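Local atomic coordinates of uncharacterized protein (Cricetid herpesvirus 2, PDB entry 4ZKQ), a protein that binds chemokines and probably acts as a viral decoy receptor that keeps them from the receptors of the host. Residues 209-214 with 236-241; 289-294 with 394-399; 38-43 with 133-138; 307-312 with 327-332; 97-102 with 157-162. All blocks are in the same frame, centred on the assembly; numbering follows the deposited sequence.

Contact 1: 209-214 with 236-241; sequences IATTLS and RVLLTA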
# COMPACT_ATOMS: atom_id res chain seq x y z
N ILE A 209 4.06 -18.98 -5.13
CA ILE A 209 3.26 -18.77 -3.93
C ILE A 209 2.07 -17.88 -4.25
O ILE A 209 2.23 -16.84 -4.90
CB ILE A 209 4.06 -18.08 -2.80
CG1 ILE A 209 5.34 -18.85 -2.49
CG2 ILE A 209 3.22 -17.93 -1.53
CD1 ILE A 209 6.53 -17.94 -2.37
N ALA A 210 0.90 -18.30 -3.79
CA ALA A 210 -0.29 -17.47 -3.86
C ALA A 210 -0.53 -16.87 -2.47
O ALA A 210 -0.58 -17.59 -1.48
CB ALA A 210 -1.50 -18.27 -4.31
N THR A 211 -0.64 -15.54 -2.42
CA THR A 211 -0.95 -14.84 -1.18
C THR A 211 -2.28 -14.14 -1.35
O THR A 211 -2.43 -13.29 -2.23
CB THR A 211 0.14 -13.80 -0.81
OG1 THR A 211 1.38 -14.48 -0.58
CG2 THR A 211 -0.25 -13.02 0.46
N THR A 212 -3.26 -14.52 -0.54
CA THR A 212 -4.57 -13.89 -0.59
C THR A 212 -4.70 -12.88 0.55
O THR A 212 -4.52 -13.23 1.72
CB THR A 212 -5.70 -14.93 -0.53
OG1 THR A 212 -5.51 -15.90 -1.57
CG2 THR A 212 -7.08 -14.28 -0.70
N LEU A 213 -4.96 -11.63 0.19
CA LEU A 213 -5.17 -10.56 1.14
C LEU A 213 -6.65 -10.25 1.22
O LEU A 213 -7.27 -9.93 0.20
CB LEU A 213 -4.38 -9.31 0.73
CG LEU A 213 -2.87 -9.48 0.55
CD1 LEU A 213 -2.25 -8.25 -0.09
CD2 LEU A 213 -2.20 -9.79 1.87
N SER A 214 -7.23 -10.35 2.41
CA SER A 214 -8.65 -10.10 2.60
C SER A 214 -8.86 -9.09 3.71
O SER A 214 -8.48 -9.35 4.85
CB SER A 214 -9.40 -11.40 2.92
OG SER A 214 -9.09 -12.41 1.97
N ARG A 236 -7.55 -9.42 -2.59
CA ARG A 236 -6.46 -9.27 -3.55
C ARG A 236 -5.62 -10.54 -3.49
O ARG A 236 -5.28 -11.01 -2.40
CB ARG A 236 -5.64 -8.01 -3.23
CG ARG A 236 -4.33 -7.84 -4.01
CD ARG A 236 -3.71 -6.46 -3.75
NE ARG A 236 -2.33 -6.38 -4.24
CZ ARG A 236 -1.30 -5.87 -3.58
NH1 ARG A 236 -1.45 -5.35 -2.37
NH2 ARG A 236 -0.09 -5.87 -4.14
N VAL A 237 -5.29 -11.10 -4.65
CA VAL A 237 -4.47 -12.30 -4.71
C VAL A 237 -3.16 -11.99 -5.42
O VAL A 237 -3.16 -11.56 -6.57
CB VAL A 237 -5.18 -13.46 -5.42
CG1 VAL A 237 -4.25 -14.66 -5.53
CG2 VAL A 237 -6.45 -13.84 -4.68
N LEU A 238 -2.06 -12.20 -4.71
CA LEU A 238 -0.73 -12.05 -5.28
C LEU A 238 -0.26 -13.41 -5.76
O LEU A 238 -0.38 -14.40 -5.03
CB LEU A 238 0.25 -11.50 -4.27
CG LEU A 238 -0.23 -10.40 -3.33
CD1 LEU A 238 0.88 -10.03 -2.37
CD2 LEU A 238 -0.69 -9.20 -4.11
N LEU A 239 0.29 -13.45 -6.96
CA LEU A 239 0.95 -14.65 -7.44
C LEU A 239 2.42 -14.33 -7.64
O LEU A 239 2.78 -13.51 -8.48
CB LEU A 239 0.31 -15.15 -8.74
CG LEU A 239 0.77 -16.53 -9.20
CD1 LEU A 239 0.48 -17.61 -8.16
CD2 LEU A 239 0.12 -16.88 -10.53
N THR A 240 3.27 -14.98 -6.85
CA THR A 240 4.67 -14.63 -6.75
C THR A 240 5.59 -15.82 -7.00
O THR A 240 5.41 -16.87 -6.39
CB THR A 240 5.00 -14.05 -5.37
OG1 THR A 240 4.05 -13.03 -5.04
CG2 THR A 240 6.40 -13.46 -5.36
N ALA A 241 6.57 -15.63 -7.87
CA ALA A 241 7.64 -16.61 -8.08
C ALA A 241 8.90 -16.23 -7.30
O ALA A 241 9.43 -15.13 -7.47
CB ALA A 241 7.97 -16.74 -9.56
O HOH W 1 2.58 -14.37 -3.07
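T211 and L238 face each other at the middle of an antiparallel β-ladder, each giving its backbone N-H to the other's carbonyl. The bond from L238 N to T211 O is 2.7 Å and the return bond from T211 N to L238 O is 2.9 Å; the same double link joins I209 with T240 and L213 with R236. Between these hydrogen-bonded pairs lie the non-hydrogen-bonded pairs A210 with L239 and T212 with V237. There the backbones meet through CA-H...O contacts, A210 CA lying 3.3 Å from L238 O.

On the face that carries T211, L238, L213 and R236, the methyl CD1 of L238 rests 4.1 Å from T211 CB. L213 and R236 run side by side, pointing the same way, and L213 CD1 comes within 3.8 Å of R236 NH1. R236 has CG anti to the backbone N (chi1 170°) and an extended chain as far as NE; its NH1 then hydrogen-bonds to S76 O, in the loop after strand 68-74. On the other face V237 CG2 packs against T212 OG1.

Further out, strand 190-195 continues the sheet through backbone bonds of A210 with K193 and T212 with E191, and L147 of strand 147-152 lies on L238 and T240. One water completes the arrangement beside I209: it is hydrogen-bonded to T211 OG1 and T240 OG1, 2.8 Å from each, and donates to I209 O at 3.1 Å.

Contact 2: 289-294 with 394-399; sequences KQISYT and YYLDRV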
# COMPACT_ATOMS: atom_id res chain seq x y z
N LYS A 289 -9.97 26.78 -17.22
CA LYS A 289 -8.80 26.68 -16.36
C LYS A 289 -8.78 25.35 -15.60
O LYS A 289 -7.71 24.83 -15.28
CB LYS A 289 -8.77 27.85 -15.38
CG LYS A 289 -8.88 29.22 -16.04
CD LYS A 289 -8.91 30.35 -15.01
CE LYS A 289 -10.14 30.29 -14.12
NZ LYS A 289 -11.41 30.30 -14.89
N GLN A 290 -9.96 24.82 -15.30
CA GLN A 290 -10.07 23.56 -14.56
C GLN A 290 -11.41 22.86 -14.77
O GLN A 290 -12.39 23.48 -15.18
CB GLN A 290 -9.86 23.82 -13.07
CG GLN A 290 -10.97 24.59 -12.40
CD GLN A 290 -10.67 24.90 -10.95
OE1 GLN A 290 -9.52 24.83 -10.51
NE2 GLN A 290 -11.70 25.25 -10.19
N ILE A 291 -11.43 21.56 -14.49
CA ILE A 291 -12.66 20.79 -14.44
C ILE A 291 -13.02 20.54 -12.98
O ILE A 291 -12.16 20.17 -12.19
CB ILE A 291 -12.54 19.43 -15.16
CG1 ILE A 291 -11.86 19.59 -16.52
CG2 ILE A 291 -13.92 18.79 -15.31
CD1 ILE A 291 -11.49 18.27 -17.18
N SER A 292 -14.30 20.73 -12.65
CA SER A 292 -14.78 20.49 -11.29
C SER A 292 -15.81 19.37 -11.27
O SER A 292 -16.76 19.37 -12.06
CB SER A 292 -15.37 21.77 -10.70
OG SER A 292 -14.40 22.79 -10.67
N TYR A 293 -15.61 18.42 -10.37
CA TYR A 293 -16.54 17.33 -10.16
C TYR A 293 -17.11 17.40 -8.75
O TYR A 293 -16.37 17.69 -7.81
CB TYR A 293 -15.87 15.97 -10.35
CG TYR A 293 -15.12 15.80 -11.65
CD1 TYR A 293 -15.79 15.46 -12.82
CD2 TYR A 293 -13.74 15.94 -11.71
CE1 TYR A 293 -15.11 15.28 -14.00
CE2 TYR A 293 -13.05 15.77 -12.89
CZ TYR A 293 -13.74 15.44 -14.03
OH TYR A 293 -13.06 15.26 -15.21
N THR A 294 -18.40 17.13 -8.62
CA THR A 294 -19.01 17.05 -7.30
C THR A 294 -19.80 15.76 -7.17
O THR A 294 -20.27 15.19 -8.15
CB THR A 294 -19.94 18.25 -7.02
OG1 THR A 294 -21.07 18.21 -7.89
CG2 THR A 294 -19.19 19.56 -7.24
N TYR A 394 -12.11 9.19 -12.99
CA TYR A 394 -12.52 10.29 -13.85
C TYR A 394 -11.74 10.22 -15.15
O TYR A 394 -10.51 10.10 -15.15
CB TYR A 394 -12.29 11.64 -13.17
CG TYR A 394 -13.13 11.83 -11.92
CD1 TYR A 394 -14.39 12.38 -12.00
CD2 TYR A 394 -12.65 11.45 -10.67
CE1 TYR A 394 -15.17 12.56 -10.89
CE2 TYR A 394 -13.42 11.63 -9.54
CZ TYR A 394 -14.68 12.18 -9.66
OH TYR A 394 -15.49 12.37 -8.57
N TYR A 395 -12.48 10.26 -16.26
CA TYR A 395 -11.90 10.22 -17.60
C TYR A 395 -12.00 11.61 -18.20
O TYR A 395 -13.10 12.14 -18.40
CB TYR A 395 -12.62 9.17 -18.46
CG TYR A 395 -12.81 7.86 -17.75
CD1 TYR A 395 -11.74 7.22 -17.14
CD2 TYR A 395 -14.06 7.27 -17.65
CE1 TYR A 395 -11.90 6.03 -16.46
CE2 TYR A 395 -14.24 6.07 -16.98
CZ TYR A 395 -13.15 5.46 -16.39
OH TYR A 395 -13.31 4.27 -15.71
N LEU A 396 -10.84 12.20 -18.44
CA LEU A 396 -10.75 13.57 -18.92
C LEU A 396 -10.61 13.63 -20.43
O LEU A 396 -10.11 12.69 -21.05
CB LEU A 396 -9.55 14.28 -18.28
CG LEU A 396 -9.67 14.79 -16.84
CD1 LEU A 396 -9.93 13.66 -15.86
CD2 LEU A 396 -8.40 15.55 -16.46
N ASP A 397 -11.05 14.74 -21.02
CA ASP A 397 -10.74 15.05 -22.42
C ASP A 397 -9.92 16.34 -22.47
O ASP A 397 -9.78 16.96 -23.52
CB ASP A 397 -12.01 15.17 -23.26
CG ASP A 397 -13.05 16.09 -22.63
OD1 ASP A 397 -12.71 16.83 -21.69
OD2 ASP A 397 -14.21 16.08 -23.10
N ARG A 398 -9.38 16.72 -21.32
CA ARG A 398 -8.41 17.80 -21.21
C ARG A 398 -7.08 17.19 -20.81
O ARG A 398 -7.04 16.10 -20.23
CB ARG A 398 -8.84 18.84 -20.18
CG ARG A 398 -10.19 19.47 -20.44
CD ARG A 398 -10.15 20.43 -21.61
NE ARG A 398 -11.37 21.23 -21.71
CZ ARG A 398 -12.47 20.85 -22.35
NH1 ARG A 398 -12.52 19.68 -22.98
NH2 ARG A 398 -13.53 21.65 -22.37
N VAL A 399 -5.98 17.87 -21.12
CA VAL A 399 -4.67 17.40 -20.69
C VAL A 399 -4.44 17.91 -19.28
O VAL A 399 -4.61 19.10 -18.99
CB VAL A 399 -3.54 17.85 -21.66
CG1 VAL A 399 -3.27 19.35 -21.55
CG2 VAL A 399 -2.28 17.05 -21.41
O HOH W 2 -14.33 14.59 -17.51
O HOH W 3 -18.38 12.92 -9.71
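Y293 and Y394 both carry CG anti to their carbonyl carbon (chi1 -52° and -63°), and from these rotamers the two rings slide past each other in opposite directions. The overlap is close. Y394 CD1 lies 3.3 Å above the Y293 plane, over the centre of the ring, while Y394 CE1 sits 3.3 Å from Y293 CG. The planes are inclined by 35°, so the two rings diverge instead of lying flat on each other.

Beyond the rings, the Y293 hydroxyl reaches L396, with OH 3.6 Å from L396 CD1. The same hydroxyl donates to a water in the plane of its ring, Y293 OH to water 2.7 Å, and that water donates in turn to Y395 O. I291 adds a single methyl: its CD1 fits against R398 CG at 3.7 Å and also touches L396 CG. R398 NH1 makes a salt bridge to D397 OD1, which also bonds to Y286 OH.

Strand 290-296 and strand 388-395 belong to different sheets, and V365 and V379 contribute to the apolar layer around these side chains. A strand of one sheet packing on the end of a strand in another, and on the loop after it, is consistent with a β-sandwich core.

Contact 3: 38-43 with 133-138; sequences LPIKLP and QRLFFA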
# COMPACT_ATOMS: atom_id res chain seq x y z
N LEU A 38 16.97 7.37 9.00
CA LEU A 38 17.85 6.20 9.08
C LEU A 38 19.24 6.59 9.57
O LEU A 38 19.75 7.65 9.21
CB LEU A 38 17.96 5.50 7.73
CG LEU A 38 16.66 5.03 7.07
CD1 LEU A 38 16.97 4.29 5.78
CD2 LEU A 38 15.88 4.16 8.03
N PRO A 39 19.87 5.73 10.39
CA PRO A 39 19.31 4.44 10.81
C PRO A 39 18.20 4.62 11.83
O PRO A 39 18.15 5.64 12.53
CB PRO A 39 20.52 3.73 11.43
CG PRO A 39 21.36 4.85 11.96
CD PRO A 39 21.20 5.97 10.97
N ILE A 40 17.32 3.63 11.92
CA ILE A 40 16.20 3.68 12.86
C ILE A 40 16.69 3.91 14.28
O ILE A 40 17.60 3.24 14.75
CB ILE A 40 15.39 2.38 12.81
CG1 ILE A 40 14.82 2.16 11.40
CG2 ILE A 40 14.28 2.40 13.87
CD1 ILE A 40 13.83 3.24 10.96
N LYS A 41 16.06 4.87 14.96
CA LYS A 41 16.41 5.18 16.35
C LYS A 41 15.16 5.33 17.22
O LYS A 41 15.23 5.83 18.34
CB LYS A 41 17.25 6.46 16.41
CG LYS A 41 16.56 7.67 15.80
CD LYS A 41 17.48 8.88 15.72
CE LYS A 41 16.84 10.02 14.94
NZ LYS A 41 17.51 11.32 15.17
N LEU A 42 14.02 4.90 16.69
CA LEU A 42 12.74 4.99 17.38
C LEU A 42 12.08 3.63 17.46
O LEU A 42 12.25 2.81 16.56
CB LEU A 42 11.81 5.97 16.67
CG LEU A 42 12.19 7.45 16.63
CD1 LEU A 42 11.18 8.21 15.77
CD2 LEU A 42 12.25 8.04 18.03
N PRO A 43 11.30 3.38 18.52
CA PRO A 43 10.52 2.14 18.51
C PRO A 43 9.44 2.18 17.43
O PRO A 43 9.07 3.26 16.98
CB PRO A 43 9.90 2.09 19.91
CG PRO A 43 9.90 3.50 20.38
CD PRO A 43 11.10 4.15 19.76
N GLN A 133 14.82 -2.61 22.88
CA GLN A 133 14.29 -3.41 21.78
C GLN A 133 15.32 -3.57 20.68
O GLN A 133 16.01 -2.61 20.31
CB GLN A 133 13.03 -2.78 21.21
CG GLN A 133 11.89 -2.65 22.21
CD GLN A 133 10.62 -2.13 21.57
OE1 GLN A 133 10.66 -1.29 20.68
NE2 GLN A 133 9.48 -2.65 22.02
N ARG A 134 15.42 -4.78 20.16
CA ARG A 134 16.27 -5.08 19.02
C ARG A 134 15.43 -5.04 17.75
O ARG A 134 14.48 -5.82 17.60
CB ARG A 134 16.93 -6.44 19.21
CG ARG A 134 18.09 -6.72 18.28
CD ARG A 134 19.31 -5.86 18.64
NE ARG A 134 20.47 -6.26 17.85
CZ ARG A 134 21.50 -5.48 17.56
NH1 ARG A 134 21.53 -4.22 17.98
NH2 ARG A 134 22.50 -5.96 16.84
N LEU A 135 15.77 -4.13 16.84
CA LEU A 135 15.05 -3.99 15.58
C LEU A 135 15.95 -4.21 14.38
O LEU A 135 17.15 -3.95 14.45
CB LEU A 135 14.43 -2.59 15.47
CG LEU A 135 13.50 -2.14 16.59
CD1 LEU A 135 13.06 -0.70 16.34
CD2 LEU A 135 12.30 -3.05 16.70
N PHE A 136 15.38 -4.69 13.28
CA PHE A 136 16.09 -4.73 12.00
C PHE A 136 15.32 -3.90 10.98
O PHE A 136 14.10 -3.75 11.08
CB PHE A 136 16.29 -6.17 11.51
CG PHE A 136 15.01 -6.93 11.25
CD1 PHE A 136 14.39 -6.88 10.01
CD2 PHE A 136 14.46 -7.74 12.23
CE1 PHE A 136 13.24 -7.59 9.76
CE2 PHE A 136 13.30 -8.46 11.99
CZ PHE A 136 12.69 -8.39 10.76
N PHE A 137 16.02 -3.34 10.00
CA PHE A 137 15.34 -2.57 8.96
C PHE A 137 16.02 -2.60 7.60
O PHE A 137 17.20 -2.96 7.48
CB PHE A 137 15.17 -1.11 9.42
CG PHE A 137 16.47 -0.35 9.52
CD1 PHE A 137 17.20 -0.34 10.69
CD2 PHE A 137 16.94 0.39 8.44
CE1 PHE A 137 18.39 0.37 10.79
CE2 PHE A 137 18.14 1.10 8.53
CZ PHE A 137 18.85 1.09 9.71
N ALA A 138 15.24 -2.26 6.58
CA ALA A 138 15.74 -2.16 5.21
C ALA A 138 14.86 -1.20 4.45
O ALA A 138 13.66 -1.11 4.69
CB ALA A 138 15.75 -3.52 4.54
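I40 lays its CG1 over the face of the F137 ring, a CH-pi contact with CG1 3.8 Å from the ring centroid and offset toward the rim. F137 is the main bump of the strand. Its CG stands between the backbone N and the carbonyl carbon (chi1 68°), and the ring turns one side to a shallow hollow lined by L38, P39 and I40. L38 CD2 and P39 CB come in obliquely, on the same side of the ring plane as I40 CG1: P39 CB is 3.6 Å from F137 CZ, and L38 CD2 is 3.8 Å from F137 CE2. The peptide bond before P39 is cis, and the loop bends there, with L38 and P39 both meeting the ring.

I40 is a forked bump. While CG1 takes the phenyl, CG2 faces the other way along the strand toward L135, with I40 CG2 4.1 Å from L135 CD1; these two side chains cross at about a right angle. L135 CD1 pushes into the next dip of the loop, 3.6 Å from L42 O. That buried carbonyl has no polar partner in the model. At the far end the P43 ring sits against the Q133 amide, P43 CB lying 3.5 Å from Q133 OE1.

The loop thus drapes over strand 132-143, which runs between strands 85-94 and 117-125. V91 and V124 from those neighbours flank L135, and V91 also meets I40. P43 is the N-cap of helix 44-51, whose I47 packs on both I40 and L42.

Contact 4: 307-312 with 327-332; sequences PVLASV and AFVIPT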
# COMPACT_ATOMS: atom_id res chain seq x y z
N PRO A 307 -10.35 10.17 11.37
CA PRO A 307 -10.22 10.89 10.10
C PRO A 307 -10.58 10.08 8.87
O PRO A 307 -10.72 8.85 8.91
CB PRO A 307 -8.73 11.26 10.07
CG PRO A 307 -8.24 11.08 11.45
CD PRO A 307 -9.05 9.98 12.02
N VAL A 308 -10.73 10.81 7.78
CA VAL A 308 -10.84 10.26 6.45
C VAL A 308 -9.56 10.61 5.70
O VAL A 308 -9.08 11.74 5.80
CB VAL A 308 -12.09 10.80 5.70
CG1 VAL A 308 -11.95 10.68 4.18
CG2 VAL A 308 -13.35 10.10 6.20
N LEU A 309 -9.01 9.63 4.99
CA LEU A 309 -7.83 9.84 4.17
C LEU A 309 -8.28 9.95 2.72
O LEU A 309 -9.02 9.10 2.24
CB LEU A 309 -6.82 8.71 4.33
CG LEU A 309 -5.54 8.83 3.51
CD1 LEU A 309 -4.67 9.97 4.02
CD2 LEU A 309 -4.76 7.52 3.53
N ALA A 310 -7.84 11.00 2.05
CA ALA A 310 -8.15 11.19 0.64
C ALA A 310 -6.87 11.11 -0.17
O ALA A 310 -5.91 11.83 0.11
CB ALA A 310 -8.86 12.53 0.41
N SER A 311 -6.84 10.20 -1.15
CA SER A 311 -5.70 10.06 -2.05
C SER A 311 -6.19 10.35 -3.45
O SER A 311 -7.21 9.82 -3.87
CB SER A 311 -5.10 8.65 -1.99
OG SER A 311 -4.87 8.23 -0.66
N VAL A 312 -5.46 11.19 -4.18
CA VAL A 312 -5.82 11.48 -5.56
C VAL A 312 -4.58 11.45 -6.42
O VAL A 312 -3.52 11.94 -6.03
CB VAL A 312 -6.53 12.85 -5.69
CG1 VAL A 312 -5.65 13.98 -5.19
CG2 VAL A 312 -6.98 13.10 -7.13
N ALA A 327 -2.31 13.86 -1.35
CA ALA A 327 -3.13 13.20 -0.34
C ALA A 327 -3.52 14.20 0.74
O ALA A 327 -2.80 15.16 0.99
CB ALA A 327 -2.39 12.02 0.26
N PHE A 328 -4.69 13.97 1.35
CA PHE A 328 -5.25 14.87 2.35
C PHE A 328 -5.77 14.07 3.52
O PHE A 328 -6.42 13.05 3.33
CB PHE A 328 -6.39 15.70 1.76
CG PHE A 328 -6.02 16.41 0.51
CD1 PHE A 328 -6.13 15.77 -0.71
CD2 PHE A 328 -5.56 17.72 0.55
CE1 PHE A 328 -5.79 16.42 -1.88
CE2 PHE A 328 -5.23 18.37 -0.61
CZ PHE A 328 -5.34 17.72 -1.83
N VAL A 329 -5.49 14.55 4.73
CA VAL A 329 -6.11 14.00 5.93
C VAL A 329 -7.27 14.89 6.33
O VAL A 329 -7.11 16.11 6.43
CB VAL A 329 -5.12 13.89 7.11
CG1 VAL A 329 -5.72 13.02 8.21
CG2 VAL A 329 -3.80 13.33 6.66
N ILE A 330 -8.43 14.29 6.57
CA ILE A 330 -9.63 15.04 6.88
C ILE A 330 -10.19 14.56 8.21
O ILE A 330 -10.92 13.57 8.27
CB ILE A 330 -10.71 14.89 5.80
CG1 ILE A 330 -10.11 15.06 4.40
CG2 ILE A 330 -11.84 15.89 6.04
CD1 ILE A 330 -11.09 14.83 3.27
N PRO A 331 -9.83 15.26 9.30
CA PRO A 331 -10.39 14.85 10.60
C PRO A 331 -11.89 15.10 10.64
O PRO A 331 -12.38 15.96 9.90
CB PRO A 331 -9.65 15.74 11.60
CG PRO A 331 -9.30 16.96 10.82
CD PRO A 331 -9.03 16.49 9.41
N THR A 332 -12.61 14.35 11.47
CA THR A 332 -14.06 14.49 11.58
C THR A 332 -14.45 14.97 12.98
O THR A 332 -15.63 15.03 13.32
CB THR A 332 -14.79 13.16 11.27
OG1 THR A 332 -14.38 12.15 12.21
CG2 THR A 332 -14.48 12.69 9.84
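V312 sets its CG1 methyl against the edge of the F328 ring, close to the ring plane, 4.1 Å from F328 CE1. The methyl gets there because CG1 stands between the backbone N and the carbonyl carbon (chi1 59°). Next along this face A310 offers just a CB, which touches two larger neighbours on the partner strand: F328 CB is 4.2 Å away and I330 CD1 4.3 Å. L352 of strand 350-355, in another sheet, packs on A310 and F328 from across this face.

The two strands, 308-315 and 324-330, form a β-hairpin, paired antiparallel with V308 opposite I330 and A310 opposite F328 as hydrogen-bonded pairs. Each pair exchanges two backbone bonds. The bond from V308 N to I330 O, 2.8 Å long, approaches from above the carbonyl plane, 37° out of it, at I330, the last residue of its strand, just before P331. A327 CA adds a CA-H...O contact to A310 O at 3.1 Å.

On the reverse face L309 bends its CD1 over the opposite backbone, 3.6 Å from F328 O, and also reaches V329. P307 continues that side beyond the strand, its CB 4.0 Å from V329 CG1. Strand 378-384 borders strand 308-315 on its other edge, bonding L309 to E384 and S311 to K382. Near the turn, the backbone of V312 is bonded to C326, which is in a disulfide with C347.

Contact 5: 97-102 with 157-162; sequences PAHVAV and GHLCIQ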
# COMPACT_ATOMS: atom_id res chain seq x y z
N PRO A 97 13.19 -16.58 21.40
CA PRO A 97 13.03 -17.33 22.65
C PRO A 97 14.35 -17.90 23.17
O PRO A 97 15.31 -18.04 22.40
CB PRO A 97 12.07 -18.46 22.26
CG PRO A 97 11.26 -17.90 21.14
CD PRO A 97 12.12 -16.89 20.43
N ALA A 98 14.40 -18.22 24.46
CA ALA A 98 15.64 -18.70 25.07
C ALA A 98 16.11 -20.01 24.43
O ALA A 98 17.30 -20.21 24.23
CB ALA A 98 15.44 -18.89 26.57
N HIS A 99 15.16 -20.87 24.09
CA HIS A 99 15.48 -22.22 23.63
C HIS A 99 15.87 -22.29 22.16
O HIS A 99 16.41 -23.30 21.71
CB HIS A 99 14.29 -23.15 23.89
CG HIS A 99 13.09 -22.86 23.03
ND1 HIS A 99 12.89 -23.46 21.82
CD2 HIS A 99 12.05 -22.01 23.23
CE1 HIS A 99 11.75 -23.01 21.29
NE2 HIS A 99 11.23 -22.14 22.12
N VAL A 100 15.62 -21.22 21.41
CA VAL A 100 15.93 -21.22 19.98
C VAL A 100 17.28 -20.53 19.76
O VAL A 100 17.57 -19.47 20.33
CB VAL A 100 14.82 -20.52 19.15
CG1 VAL A 100 14.59 -19.12 19.63
CG2 VAL A 100 15.17 -20.53 17.67
N ALA A 101 18.11 -21.16 18.92
CA ALA A 101 19.47 -20.70 18.67
C ALA A 101 19.62 -20.18 17.25
O ALA A 101 20.15 -20.87 16.38
CB ALA A 101 20.46 -21.83 18.92
N VAL A 102 19.15 -18.96 17.02
CA VAL A 102 19.24 -18.34 15.71
C VAL A 102 19.93 -16.99 15.88
O VAL A 102 19.59 -16.22 16.78
CB VAL A 102 17.85 -18.16 15.06
CG1 VAL A 102 17.95 -17.41 13.74
CG2 VAL A 102 17.20 -19.51 14.84
N GLY A 157 13.16 -20.43 13.49
CA GLY A 157 13.59 -19.10 13.08
C GLY A 157 12.48 -18.06 13.12
O GLY A 157 12.67 -16.95 13.60
N HIS A 158 11.30 -18.44 12.62
CA HIS A 158 10.16 -17.53 12.59
C HIS A 158 9.80 -16.98 13.96
O HIS A 158 9.22 -15.89 14.07
CB HIS A 158 8.95 -18.24 11.99
CG HIS A 158 8.36 -19.28 12.88
ND1 HIS A 158 8.92 -20.53 13.04
CD2 HIS A 158 7.26 -19.26 13.67
CE1 HIS A 158 8.19 -21.23 13.89
NE2 HIS A 158 7.17 -20.48 14.29
N LEU A 159 10.13 -17.72 15.01
CA LEU A 159 9.78 -17.32 16.37
C LEU A 159 10.58 -16.12 16.87
O LEU A 159 10.26 -15.55 17.91
CB LEU A 159 9.97 -18.48 17.35
CG LEU A 159 9.12 -19.73 17.12
CD1 LEU A 159 9.52 -20.82 18.09
CD2 LEU A 159 7.64 -19.41 17.27
N CYS A 160 11.62 -15.74 16.14
CA CYS A 160 12.45 -14.60 16.54
C CYS A 160 11.87 -13.26 16.03
O CYS A 160 12.26 -12.20 16.51
CB CYS A 160 13.88 -14.77 16.03
SG CYS A 160 14.68 -16.32 16.56
N ILE A 161 10.95 -13.32 15.08
CA ILE A 161 10.36 -12.11 14.52
C ILE A 161 8.95 -11.90 15.08
O ILE A 161 8.01 -12.55 14.64
CB ILE A 161 10.32 -12.16 12.98
CG1 ILE A 161 11.72 -12.44 12.43
CG2 ILE A 161 9.79 -10.84 12.42
CD1 ILE A 161 11.72 -13.00 11.03
N GLN A 162 8.82 -11.01 16.06
CA GLN A 162 7.54 -10.77 16.72
C GLN A 162 6.56 -10.01 15.84
O GLN A 162 5.35 -10.28 15.86
CB GLN A 162 7.73 -9.99 18.01
CG GLN A 162 8.06 -10.85 19.22
CD GLN A 162 9.45 -11.43 19.16
OE1 GLN A 162 10.32 -10.89 18.48
NE2 GLN A 162 9.66 -12.53 19.86
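P97 and L159 meet with their side chains at about a right angle, the P97 ring edging up to the L159 backbone. P97 CD comes to 3.4 Å from L159 O, and P97 CG lies 4.0 Å from L159 CB. L159 carries CG anti to its carbonyl carbon (chi1 -63°); with chi2 near 180° its CD1 comes toward H99, approaching that imidazole obliquely and at long range. Within its own segment, L159 CG also lies over one face of the H158 ring, offset toward the rim.

The second cluster gathers round the sulfur of C160. V102 presents CB to C160 SG at 4.0 Å, and V100 presents CG1 to the same atom at 4.2 Å, so two branched side chains of the loop pack against one sulfur. Another branch of V102, CG2, turns to G157, 4.0 Å from G157 CA; with no side chain on G157, the methyl comes directly against the backbone.

G157 to C160 form a short 3-10 turn, closed by the bond from C160 N to G157 O, and the turn leads into strand 161-169. Around it, W94 of strand 85-94 touches both V102 and C160, and D156 lies against V100.

C160 SG is joined to C96 SG, and C96 directly precedes P97. The chemistry across the interface is therefore apolar contact beside a covalent tie: the disulfide fixes the start of the 97-102 loop to the turn, and the two valines pack on its sulfur where hydrogen bonds between the segments are lacking.

How the contacts relate
Contacts 3 and 5 share the seven-stranded sheet that includes strands 132-143 and 161-169, and they touch: F136 CZ is 4.1 Å from I161 CG2. Their segments interleave along the chain. Contacts 1, 2 and 4 all reach the large mixed sheet, with contacts 1 and 4 on opposite sides of the chain's centre, 28 Å apart between centres. Contact 4 lies, in sequence, between the two segments of contact 2, and their nearest atoms are about 7 Å apart. Contacts 2 and 5 stand farthest apart, about 55 Å between centres. A bound N-acetylglucosamine lies about 13 Å from the I209 side chain in contact 1.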